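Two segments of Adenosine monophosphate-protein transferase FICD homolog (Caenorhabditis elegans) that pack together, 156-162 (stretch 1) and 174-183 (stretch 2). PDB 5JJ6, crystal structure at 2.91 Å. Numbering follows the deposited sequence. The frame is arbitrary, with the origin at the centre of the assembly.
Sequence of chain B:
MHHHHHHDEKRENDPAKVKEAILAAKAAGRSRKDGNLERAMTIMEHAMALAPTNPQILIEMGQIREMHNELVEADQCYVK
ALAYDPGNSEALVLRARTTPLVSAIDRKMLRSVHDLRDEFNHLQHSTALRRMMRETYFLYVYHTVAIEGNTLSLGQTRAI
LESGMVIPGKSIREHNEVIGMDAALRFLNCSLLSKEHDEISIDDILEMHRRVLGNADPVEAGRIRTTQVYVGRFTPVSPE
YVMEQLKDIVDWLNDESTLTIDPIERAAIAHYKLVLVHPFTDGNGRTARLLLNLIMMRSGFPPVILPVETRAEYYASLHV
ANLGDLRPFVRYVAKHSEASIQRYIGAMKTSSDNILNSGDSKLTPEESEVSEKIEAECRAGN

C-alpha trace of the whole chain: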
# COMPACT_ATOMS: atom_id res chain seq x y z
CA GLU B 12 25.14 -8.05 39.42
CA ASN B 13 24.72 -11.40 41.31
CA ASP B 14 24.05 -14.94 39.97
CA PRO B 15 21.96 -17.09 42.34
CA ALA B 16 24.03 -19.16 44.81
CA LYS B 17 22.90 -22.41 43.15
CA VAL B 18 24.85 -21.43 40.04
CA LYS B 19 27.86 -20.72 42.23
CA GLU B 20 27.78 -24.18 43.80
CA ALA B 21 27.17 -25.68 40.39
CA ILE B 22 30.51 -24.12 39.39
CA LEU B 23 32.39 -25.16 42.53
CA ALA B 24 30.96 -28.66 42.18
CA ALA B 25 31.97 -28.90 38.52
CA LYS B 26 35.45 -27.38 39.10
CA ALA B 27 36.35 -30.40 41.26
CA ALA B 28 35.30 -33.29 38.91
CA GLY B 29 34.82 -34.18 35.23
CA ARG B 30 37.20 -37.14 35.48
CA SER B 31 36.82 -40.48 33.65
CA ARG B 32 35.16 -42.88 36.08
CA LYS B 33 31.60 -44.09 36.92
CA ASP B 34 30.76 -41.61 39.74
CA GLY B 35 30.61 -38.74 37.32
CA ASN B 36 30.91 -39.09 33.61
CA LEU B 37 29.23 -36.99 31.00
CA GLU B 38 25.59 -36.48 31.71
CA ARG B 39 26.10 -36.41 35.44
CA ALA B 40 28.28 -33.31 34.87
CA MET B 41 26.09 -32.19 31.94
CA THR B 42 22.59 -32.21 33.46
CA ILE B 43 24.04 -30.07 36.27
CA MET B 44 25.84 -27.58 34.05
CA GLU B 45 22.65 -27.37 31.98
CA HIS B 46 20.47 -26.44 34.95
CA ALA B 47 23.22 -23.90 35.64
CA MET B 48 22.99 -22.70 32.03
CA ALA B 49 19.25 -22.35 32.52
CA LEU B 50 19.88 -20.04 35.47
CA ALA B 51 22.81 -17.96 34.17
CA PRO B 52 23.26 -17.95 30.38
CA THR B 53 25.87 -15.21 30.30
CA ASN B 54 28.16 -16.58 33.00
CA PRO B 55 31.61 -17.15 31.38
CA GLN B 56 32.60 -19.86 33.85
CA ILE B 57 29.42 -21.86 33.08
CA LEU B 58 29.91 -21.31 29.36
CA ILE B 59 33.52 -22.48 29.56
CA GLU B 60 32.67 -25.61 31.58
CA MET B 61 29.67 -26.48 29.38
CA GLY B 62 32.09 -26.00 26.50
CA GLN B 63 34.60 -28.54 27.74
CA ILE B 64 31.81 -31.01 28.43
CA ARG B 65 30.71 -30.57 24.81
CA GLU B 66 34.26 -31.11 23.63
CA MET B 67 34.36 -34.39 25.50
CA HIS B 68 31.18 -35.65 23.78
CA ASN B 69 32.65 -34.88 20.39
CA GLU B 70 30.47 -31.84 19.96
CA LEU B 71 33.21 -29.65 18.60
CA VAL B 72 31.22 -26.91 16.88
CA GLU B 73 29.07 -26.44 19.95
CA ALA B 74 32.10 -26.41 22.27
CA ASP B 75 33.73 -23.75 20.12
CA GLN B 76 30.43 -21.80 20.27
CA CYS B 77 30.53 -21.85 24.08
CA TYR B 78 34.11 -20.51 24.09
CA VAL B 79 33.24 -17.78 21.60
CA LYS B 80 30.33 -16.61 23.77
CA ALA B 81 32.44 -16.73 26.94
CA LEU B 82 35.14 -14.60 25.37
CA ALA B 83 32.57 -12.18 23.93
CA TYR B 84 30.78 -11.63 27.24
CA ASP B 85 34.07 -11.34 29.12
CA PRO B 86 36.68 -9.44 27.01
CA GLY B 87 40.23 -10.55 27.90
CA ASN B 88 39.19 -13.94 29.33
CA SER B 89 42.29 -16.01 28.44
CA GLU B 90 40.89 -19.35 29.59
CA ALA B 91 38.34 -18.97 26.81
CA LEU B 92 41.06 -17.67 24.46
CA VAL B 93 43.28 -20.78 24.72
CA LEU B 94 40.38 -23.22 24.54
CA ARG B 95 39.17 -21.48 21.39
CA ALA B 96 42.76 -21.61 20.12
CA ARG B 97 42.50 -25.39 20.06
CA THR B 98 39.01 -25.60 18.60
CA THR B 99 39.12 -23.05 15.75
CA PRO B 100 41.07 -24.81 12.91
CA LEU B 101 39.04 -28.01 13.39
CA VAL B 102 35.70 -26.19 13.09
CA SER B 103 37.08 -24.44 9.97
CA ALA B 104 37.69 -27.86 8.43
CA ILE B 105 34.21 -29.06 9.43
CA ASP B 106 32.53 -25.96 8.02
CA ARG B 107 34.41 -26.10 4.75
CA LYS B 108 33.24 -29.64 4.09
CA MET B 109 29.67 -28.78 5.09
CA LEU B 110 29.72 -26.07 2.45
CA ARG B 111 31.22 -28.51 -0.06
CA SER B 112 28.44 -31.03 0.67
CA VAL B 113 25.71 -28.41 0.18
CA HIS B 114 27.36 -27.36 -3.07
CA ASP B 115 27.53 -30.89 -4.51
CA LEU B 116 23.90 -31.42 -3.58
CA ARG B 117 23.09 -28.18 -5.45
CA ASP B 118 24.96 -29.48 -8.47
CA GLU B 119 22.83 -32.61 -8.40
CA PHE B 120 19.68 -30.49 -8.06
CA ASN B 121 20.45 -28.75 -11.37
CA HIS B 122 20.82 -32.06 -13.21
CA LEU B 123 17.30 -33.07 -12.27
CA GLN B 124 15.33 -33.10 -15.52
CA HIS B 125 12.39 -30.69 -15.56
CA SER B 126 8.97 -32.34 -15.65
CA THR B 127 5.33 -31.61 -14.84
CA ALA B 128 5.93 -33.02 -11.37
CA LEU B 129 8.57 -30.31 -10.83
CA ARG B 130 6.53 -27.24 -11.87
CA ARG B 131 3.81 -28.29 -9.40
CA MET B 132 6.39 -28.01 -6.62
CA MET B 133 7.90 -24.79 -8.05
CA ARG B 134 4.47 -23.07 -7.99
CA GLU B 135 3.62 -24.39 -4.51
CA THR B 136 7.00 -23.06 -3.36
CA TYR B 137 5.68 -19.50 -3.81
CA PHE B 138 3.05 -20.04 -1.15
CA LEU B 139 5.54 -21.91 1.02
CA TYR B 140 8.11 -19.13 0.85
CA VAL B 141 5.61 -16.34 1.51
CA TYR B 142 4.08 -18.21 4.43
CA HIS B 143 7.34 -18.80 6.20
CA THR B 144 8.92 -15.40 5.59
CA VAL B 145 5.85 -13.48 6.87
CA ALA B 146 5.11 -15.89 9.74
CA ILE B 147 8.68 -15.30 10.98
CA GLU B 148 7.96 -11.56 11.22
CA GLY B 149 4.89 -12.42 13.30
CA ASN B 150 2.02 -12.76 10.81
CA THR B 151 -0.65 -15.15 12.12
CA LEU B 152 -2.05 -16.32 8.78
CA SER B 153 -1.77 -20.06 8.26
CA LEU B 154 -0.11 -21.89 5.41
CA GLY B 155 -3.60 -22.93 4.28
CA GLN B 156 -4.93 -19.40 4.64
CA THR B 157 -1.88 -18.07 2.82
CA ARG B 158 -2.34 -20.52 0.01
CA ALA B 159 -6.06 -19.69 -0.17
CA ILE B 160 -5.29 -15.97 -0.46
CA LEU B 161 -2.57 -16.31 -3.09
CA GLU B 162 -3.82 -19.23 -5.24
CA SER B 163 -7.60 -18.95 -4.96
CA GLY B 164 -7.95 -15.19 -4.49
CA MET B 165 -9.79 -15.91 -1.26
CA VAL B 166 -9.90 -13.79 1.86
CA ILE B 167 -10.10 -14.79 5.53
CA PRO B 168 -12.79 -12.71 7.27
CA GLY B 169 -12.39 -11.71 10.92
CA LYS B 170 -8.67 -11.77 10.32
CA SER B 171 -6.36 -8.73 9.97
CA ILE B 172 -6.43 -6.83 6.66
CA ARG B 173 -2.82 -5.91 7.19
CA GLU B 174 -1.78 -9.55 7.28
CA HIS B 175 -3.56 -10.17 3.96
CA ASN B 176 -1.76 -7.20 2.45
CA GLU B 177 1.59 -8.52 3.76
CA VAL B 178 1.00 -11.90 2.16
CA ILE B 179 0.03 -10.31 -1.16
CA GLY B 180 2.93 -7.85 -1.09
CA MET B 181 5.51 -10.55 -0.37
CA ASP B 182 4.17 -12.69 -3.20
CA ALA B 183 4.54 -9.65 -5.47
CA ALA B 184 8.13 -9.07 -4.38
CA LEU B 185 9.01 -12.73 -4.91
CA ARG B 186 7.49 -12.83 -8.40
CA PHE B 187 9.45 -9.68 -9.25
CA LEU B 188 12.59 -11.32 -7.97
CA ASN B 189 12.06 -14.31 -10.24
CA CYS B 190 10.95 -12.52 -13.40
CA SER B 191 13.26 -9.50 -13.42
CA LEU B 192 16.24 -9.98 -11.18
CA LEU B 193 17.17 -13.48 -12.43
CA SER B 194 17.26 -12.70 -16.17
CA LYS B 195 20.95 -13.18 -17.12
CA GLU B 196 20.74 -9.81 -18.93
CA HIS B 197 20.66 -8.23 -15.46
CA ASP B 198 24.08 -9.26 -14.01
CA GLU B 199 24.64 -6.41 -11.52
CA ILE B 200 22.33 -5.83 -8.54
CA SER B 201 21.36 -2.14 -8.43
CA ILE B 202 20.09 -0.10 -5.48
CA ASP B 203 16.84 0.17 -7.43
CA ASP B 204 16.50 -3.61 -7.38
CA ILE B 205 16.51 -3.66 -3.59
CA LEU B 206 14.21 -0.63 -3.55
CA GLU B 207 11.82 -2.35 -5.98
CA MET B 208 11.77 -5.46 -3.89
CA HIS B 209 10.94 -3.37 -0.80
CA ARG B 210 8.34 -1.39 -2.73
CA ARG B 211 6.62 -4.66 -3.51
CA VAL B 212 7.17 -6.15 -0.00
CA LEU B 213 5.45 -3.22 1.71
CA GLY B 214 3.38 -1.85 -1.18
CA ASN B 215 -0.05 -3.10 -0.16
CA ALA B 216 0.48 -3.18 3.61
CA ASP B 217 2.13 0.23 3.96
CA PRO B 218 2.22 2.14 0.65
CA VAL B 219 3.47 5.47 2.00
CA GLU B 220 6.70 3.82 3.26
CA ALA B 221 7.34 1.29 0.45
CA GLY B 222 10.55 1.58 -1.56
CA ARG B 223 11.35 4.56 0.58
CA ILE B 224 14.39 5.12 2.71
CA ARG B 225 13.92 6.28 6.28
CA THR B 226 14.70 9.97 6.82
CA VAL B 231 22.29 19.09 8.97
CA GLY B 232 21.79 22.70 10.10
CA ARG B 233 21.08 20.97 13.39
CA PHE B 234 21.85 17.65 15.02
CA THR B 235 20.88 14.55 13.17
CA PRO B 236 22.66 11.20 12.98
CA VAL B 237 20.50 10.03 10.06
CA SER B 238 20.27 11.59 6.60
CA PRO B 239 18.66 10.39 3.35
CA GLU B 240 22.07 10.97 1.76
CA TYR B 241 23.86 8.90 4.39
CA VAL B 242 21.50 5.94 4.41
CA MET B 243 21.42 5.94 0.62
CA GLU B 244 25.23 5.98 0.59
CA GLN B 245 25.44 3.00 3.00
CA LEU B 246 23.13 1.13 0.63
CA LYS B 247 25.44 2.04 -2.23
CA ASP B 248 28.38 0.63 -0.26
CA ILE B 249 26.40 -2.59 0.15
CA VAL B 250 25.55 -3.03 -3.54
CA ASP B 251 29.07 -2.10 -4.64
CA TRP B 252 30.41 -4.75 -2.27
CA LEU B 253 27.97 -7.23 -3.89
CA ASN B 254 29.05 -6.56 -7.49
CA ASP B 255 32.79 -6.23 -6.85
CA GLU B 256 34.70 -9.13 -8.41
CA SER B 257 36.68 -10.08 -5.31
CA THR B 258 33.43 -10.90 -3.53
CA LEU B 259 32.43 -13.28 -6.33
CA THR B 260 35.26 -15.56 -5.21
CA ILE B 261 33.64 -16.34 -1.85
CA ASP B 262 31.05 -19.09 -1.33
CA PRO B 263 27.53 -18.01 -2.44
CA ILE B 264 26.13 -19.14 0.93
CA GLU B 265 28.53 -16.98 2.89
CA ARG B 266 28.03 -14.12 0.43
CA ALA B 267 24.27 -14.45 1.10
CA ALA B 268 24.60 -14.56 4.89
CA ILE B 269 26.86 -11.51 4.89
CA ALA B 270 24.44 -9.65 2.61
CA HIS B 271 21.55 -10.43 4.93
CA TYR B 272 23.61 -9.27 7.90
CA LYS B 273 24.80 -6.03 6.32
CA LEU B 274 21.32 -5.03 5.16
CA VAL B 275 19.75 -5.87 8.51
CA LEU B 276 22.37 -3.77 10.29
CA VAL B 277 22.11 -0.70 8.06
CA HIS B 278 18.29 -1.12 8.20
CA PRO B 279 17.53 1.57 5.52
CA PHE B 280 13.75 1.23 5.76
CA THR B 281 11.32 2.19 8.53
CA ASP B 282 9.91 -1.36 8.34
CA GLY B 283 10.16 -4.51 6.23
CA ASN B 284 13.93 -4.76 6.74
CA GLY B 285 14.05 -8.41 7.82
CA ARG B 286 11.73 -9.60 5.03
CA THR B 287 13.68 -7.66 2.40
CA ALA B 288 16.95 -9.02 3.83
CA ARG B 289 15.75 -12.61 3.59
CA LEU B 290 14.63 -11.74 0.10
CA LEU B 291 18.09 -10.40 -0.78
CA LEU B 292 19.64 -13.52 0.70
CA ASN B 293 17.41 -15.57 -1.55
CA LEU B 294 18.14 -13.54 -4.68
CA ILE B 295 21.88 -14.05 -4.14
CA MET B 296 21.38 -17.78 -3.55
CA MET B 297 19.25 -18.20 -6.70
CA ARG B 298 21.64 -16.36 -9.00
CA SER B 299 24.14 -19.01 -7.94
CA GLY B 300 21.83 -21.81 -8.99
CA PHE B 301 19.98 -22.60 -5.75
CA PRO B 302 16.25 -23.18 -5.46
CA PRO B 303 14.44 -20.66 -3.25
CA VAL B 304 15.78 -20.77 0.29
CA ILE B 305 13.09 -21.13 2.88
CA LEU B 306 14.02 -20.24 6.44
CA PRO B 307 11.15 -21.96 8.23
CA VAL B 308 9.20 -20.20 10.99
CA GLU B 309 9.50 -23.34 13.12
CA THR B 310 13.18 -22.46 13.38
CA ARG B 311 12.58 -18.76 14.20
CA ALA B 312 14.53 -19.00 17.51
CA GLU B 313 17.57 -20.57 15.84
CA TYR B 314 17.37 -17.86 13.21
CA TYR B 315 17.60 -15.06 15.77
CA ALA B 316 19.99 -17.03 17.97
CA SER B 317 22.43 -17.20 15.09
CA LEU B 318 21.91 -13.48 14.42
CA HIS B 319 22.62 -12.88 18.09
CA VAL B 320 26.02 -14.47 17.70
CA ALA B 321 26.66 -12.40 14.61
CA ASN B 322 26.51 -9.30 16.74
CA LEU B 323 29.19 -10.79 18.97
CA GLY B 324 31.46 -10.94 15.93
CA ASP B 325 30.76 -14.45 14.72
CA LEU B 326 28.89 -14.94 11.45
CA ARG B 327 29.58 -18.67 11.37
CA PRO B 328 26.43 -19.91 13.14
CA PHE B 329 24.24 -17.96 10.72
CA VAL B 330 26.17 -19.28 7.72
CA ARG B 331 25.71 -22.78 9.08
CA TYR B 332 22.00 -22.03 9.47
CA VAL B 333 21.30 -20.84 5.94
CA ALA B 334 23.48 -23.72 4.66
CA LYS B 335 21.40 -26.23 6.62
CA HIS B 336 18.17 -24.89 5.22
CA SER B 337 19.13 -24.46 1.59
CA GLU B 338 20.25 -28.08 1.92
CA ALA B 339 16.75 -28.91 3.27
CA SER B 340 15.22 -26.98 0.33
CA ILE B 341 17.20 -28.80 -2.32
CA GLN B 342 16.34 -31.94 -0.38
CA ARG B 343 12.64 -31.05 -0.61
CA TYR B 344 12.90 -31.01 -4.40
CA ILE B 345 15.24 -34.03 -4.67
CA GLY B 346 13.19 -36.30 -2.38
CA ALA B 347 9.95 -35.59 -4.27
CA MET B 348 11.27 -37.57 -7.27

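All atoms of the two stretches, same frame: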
# COMPACT_ATOMS: atom_id res chain seq x y z
N GLN B 156 -4.34 -20.71 4.86
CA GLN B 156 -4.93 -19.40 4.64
C GLN B 156 -4.09 -18.62 3.63
O GLN B 156 -4.61 -17.91 2.77
CB GLN B 156 -5.06 -18.65 5.97
CG GLN B 156 -6.05 -19.29 6.95
CD GLN B 156 -6.00 -18.69 8.35
OE1 GLN B 156 -5.00 -18.13 8.76
NE2 GLN B 156 -7.10 -18.83 9.10
N THR B 157 -2.77 -18.76 3.73
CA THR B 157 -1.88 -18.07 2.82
C THR B 157 -2.07 -18.58 1.41
O THR B 157 -2.15 -17.80 0.45
CB THR B 157 -0.42 -18.20 3.26
OG1 THR B 157 -0.27 -17.56 4.53
CG2 THR B 157 0.50 -17.51 2.28
N ARG B 158 -2.13 -19.89 1.30
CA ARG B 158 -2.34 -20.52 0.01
C ARG B 158 -3.68 -20.06 -0.55
O ARG B 158 -3.75 -19.65 -1.70
CB ARG B 158 -2.32 -22.04 0.14
CG ARG B 158 -2.52 -22.75 -1.17
CD ARG B 158 -2.86 -24.20 -0.93
NE ARG B 158 -1.73 -25.09 -1.16
CZ ARG B 158 -1.50 -25.68 -2.33
NH1 ARG B 158 -2.31 -25.44 -3.35
NH2 ARG B 158 -0.46 -26.48 -2.49
N ALA B 159 -4.73 -20.10 0.27
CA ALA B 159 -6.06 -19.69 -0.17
C ALA B 159 -6.07 -18.26 -0.71
O ALA B 159 -6.68 -17.99 -1.73
CB ALA B 159 -7.04 -19.83 0.95
N ILE B 160 -5.40 -17.35 -0.01
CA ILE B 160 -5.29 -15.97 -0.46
C ILE B 160 -4.53 -15.85 -1.78
O ILE B 160 -4.94 -15.12 -2.67
CB ILE B 160 -4.57 -15.11 0.60
CG1 ILE B 160 -5.43 -14.98 1.86
CG2 ILE B 160 -4.24 -13.72 0.05
CD1 ILE B 160 -4.70 -14.25 2.97
N LEU B 161 -3.39 -16.51 -1.90
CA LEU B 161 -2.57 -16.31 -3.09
C LEU B 161 -3.04 -17.08 -4.34
O LEU B 161 -3.00 -16.57 -5.46
CB LEU B 161 -1.11 -16.67 -2.78
CG LEU B 161 -0.37 -15.75 -1.79
CD1 LEU B 161 1.09 -16.17 -1.60
CD2 LEU B 161 -0.43 -14.30 -2.23
N GLU B 162 -3.53 -18.30 -4.15
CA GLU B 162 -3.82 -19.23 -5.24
C GLU B 162 -5.28 -19.21 -5.68
O GLU B 162 -5.60 -19.43 -6.84
CB GLU B 162 -3.41 -20.65 -4.81
CG GLU B 162 -3.92 -21.79 -5.69
CD GLU B 162 -4.30 -23.04 -4.88
OE1 GLU B 162 -5.16 -22.94 -3.96
OE2 GLU B 162 -3.74 -24.12 -5.16
N GLU B 174 -2.44 -8.26 7.53
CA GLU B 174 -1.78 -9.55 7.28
C GLU B 174 -2.03 -10.03 5.84
O GLU B 174 -1.10 -10.55 5.18
CB GLU B 174 -2.25 -10.61 8.28
CG GLU B 174 -2.02 -10.25 9.73
CD GLU B 174 -2.40 -11.38 10.68
OE1 GLU B 174 -3.64 -11.65 10.80
OE2 GLU B 174 -1.49 -11.98 11.30
N HIS B 175 -3.27 -9.92 5.37
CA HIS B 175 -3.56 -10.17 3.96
C HIS B 175 -2.62 -9.37 3.06
O HIS B 175 -1.91 -9.94 2.21
CB HIS B 175 -5.01 -9.82 3.62
CG HIS B 175 -6.01 -10.75 4.21
ND1 HIS B 175 -6.35 -10.73 5.55
CD2 HIS B 175 -6.76 -11.73 3.65
CE1 HIS B 175 -7.25 -11.66 5.79
NE2 HIS B 175 -7.52 -12.28 4.65
N ASN B 176 -2.58 -8.06 3.28
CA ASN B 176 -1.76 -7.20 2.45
C ASN B 176 -0.27 -7.55 2.48
O ASN B 176 0.43 -7.37 1.47
CB ASN B 176 -1.94 -5.75 2.86
CG ASN B 176 -3.15 -5.12 2.22
OD1 ASN B 176 -3.68 -5.66 1.23
ND2 ASN B 176 -3.59 -3.99 2.76
N GLU B 177 0.21 -8.04 3.63
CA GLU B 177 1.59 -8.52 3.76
C GLU B 177 1.83 -9.76 2.91
O GLU B 177 2.83 -9.85 2.20
CB GLU B 177 1.91 -8.80 5.22
CG GLU B 177 2.26 -7.55 6.01
CD GLU B 177 2.35 -7.79 7.52
OE1 GLU B 177 2.30 -8.97 7.97
OE2 GLU B 177 2.50 -6.79 8.26
N VAL B 178 0.89 -10.70 2.97
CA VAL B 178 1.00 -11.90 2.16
C VAL B 178 1.07 -11.53 0.68
O VAL B 178 2.01 -11.93 -0.04
CB VAL B 178 -0.19 -12.85 2.43
CG1 VAL B 178 -0.29 -13.94 1.39
CG2 VAL B 178 -0.05 -13.46 3.81
N ILE B 179 0.10 -10.74 0.23
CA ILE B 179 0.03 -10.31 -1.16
C ILE B 179 1.29 -9.57 -1.62
O ILE B 179 1.86 -9.89 -2.67
CB ILE B 179 -1.23 -9.45 -1.40
CG1 ILE B 179 -2.48 -10.35 -1.30
CG2 ILE B 179 -1.21 -8.84 -2.78
CD1 ILE B 179 -3.70 -9.68 -0.70
N GLY B 180 1.70 -8.58 -0.83
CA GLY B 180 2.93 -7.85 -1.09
C GLY B 180 4.16 -8.73 -1.22
O GLY B 180 4.94 -8.57 -2.17
N MET B 181 4.35 -9.67 -0.29
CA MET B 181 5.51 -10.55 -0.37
C MET B 181 5.49 -11.36 -1.65
O MET B 181 6.50 -11.47 -2.34
CB MET B 181 5.58 -11.50 0.82
CG MET B 181 6.73 -11.24 1.79
SD MET B 181 8.42 -11.13 1.12
CE MET B 181 8.43 -12.53 0.00
N ASP B 182 4.32 -11.92 -1.97
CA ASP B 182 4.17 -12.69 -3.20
C ASP B 182 4.59 -11.84 -4.41
O ASP B 182 5.29 -12.31 -5.30
CB ASP B 182 2.72 -13.17 -3.33
CG ASP B 182 2.47 -13.98 -4.60
OD1 ASP B 182 3.01 -15.10 -4.70
OD2 ASP B 182 1.72 -13.49 -5.48
N ALA B 183 4.16 -10.58 -4.42
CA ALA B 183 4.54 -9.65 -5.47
C ALA B 183 6.06 -9.51 -5.58
O ALA B 183 6.65 -9.63 -6.66
CB ALA B 183 3.90 -8.29 -5.24

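The two helical segments pack at an angle of 63° between their N-to-C directions, with their axes 10.0 Å apart at closest approach. The contact is small, burying 335 Å² summed over both sides, and no hydrogen bond or salt bridge crosses it. What joins the helices is van der Waals packing of side chains, concentrated on Ile-160 and Leu-161 from the first helix and Val-178 from the second.

The aliphatic contacts form the centre. Val-178 points toward the first helix, and its CG1 methyl is shared by three residues: it lies 3.6 Å from Leu-161 CD2, 3.8 Å from Thr-157 CG2 and 4.2 Å from Ile-160 CG2. An apolar valine suits this buried place, where its methyl meets three apolar side-chain groups; the CA atoms of Thr-157 and Val-178 are 6.8 Å apart. Thr-157 turns its methyl to this apolar cluster, while its OG1 is hydrogen-bonded elsewhere in the structure, so the residue can be buried without leaving its hydroxyl unsatisfied.

Ile-160 and Leu-161 both direct their CA-to-CB bonds toward the second helix, and both adopt the m,t rotamer. The branches of Ile-160 diverge. Its CG2 lies 4.0 Å from Ile-179 CG1, whereas its CD1 extends to His-175, 3.3 Å from the ring atom CD2. Ile-179 leaves its backbone sideways to the contact, but the end of its side chain comes nearer. Leu-161 reaches along the second helix with CD2, which besides meeting Val-178 lies 4.2 Å from the CA of Ile-179 and 3.5 Å from the CB of Asp-182, spanning one turn.

Two polar residues contribute through carbon atoms. His-175 also starts sideways and brings its imidazole nearer, so that Ile-160 CD1 approaches the ring obliquely; ND1 and NE2 both have hydrogen-bonding partners elsewhere in the structure, which leaves ring carbon CD2 for the apolar contact. Asp-182 points toward the first helix and offers its methylene to Leu-161, with OD2 hydrogen-bonded elsewhere.

Within each segment, main-chain hydrogen bonds hold the side chains in register. Ile-160 N donates to Gln-156 O and Leu-161 N to Thr-157 O, while the second helix keeps the same i to i-4 pattern through Ala-183. The first helix carries its charges off the contact: Arg-158, whose CA-to-CB bond points away, forms a salt bridge with Glu-162 one turn later, NH1 to OE2 at 2.7 Å, and both residues are exposed.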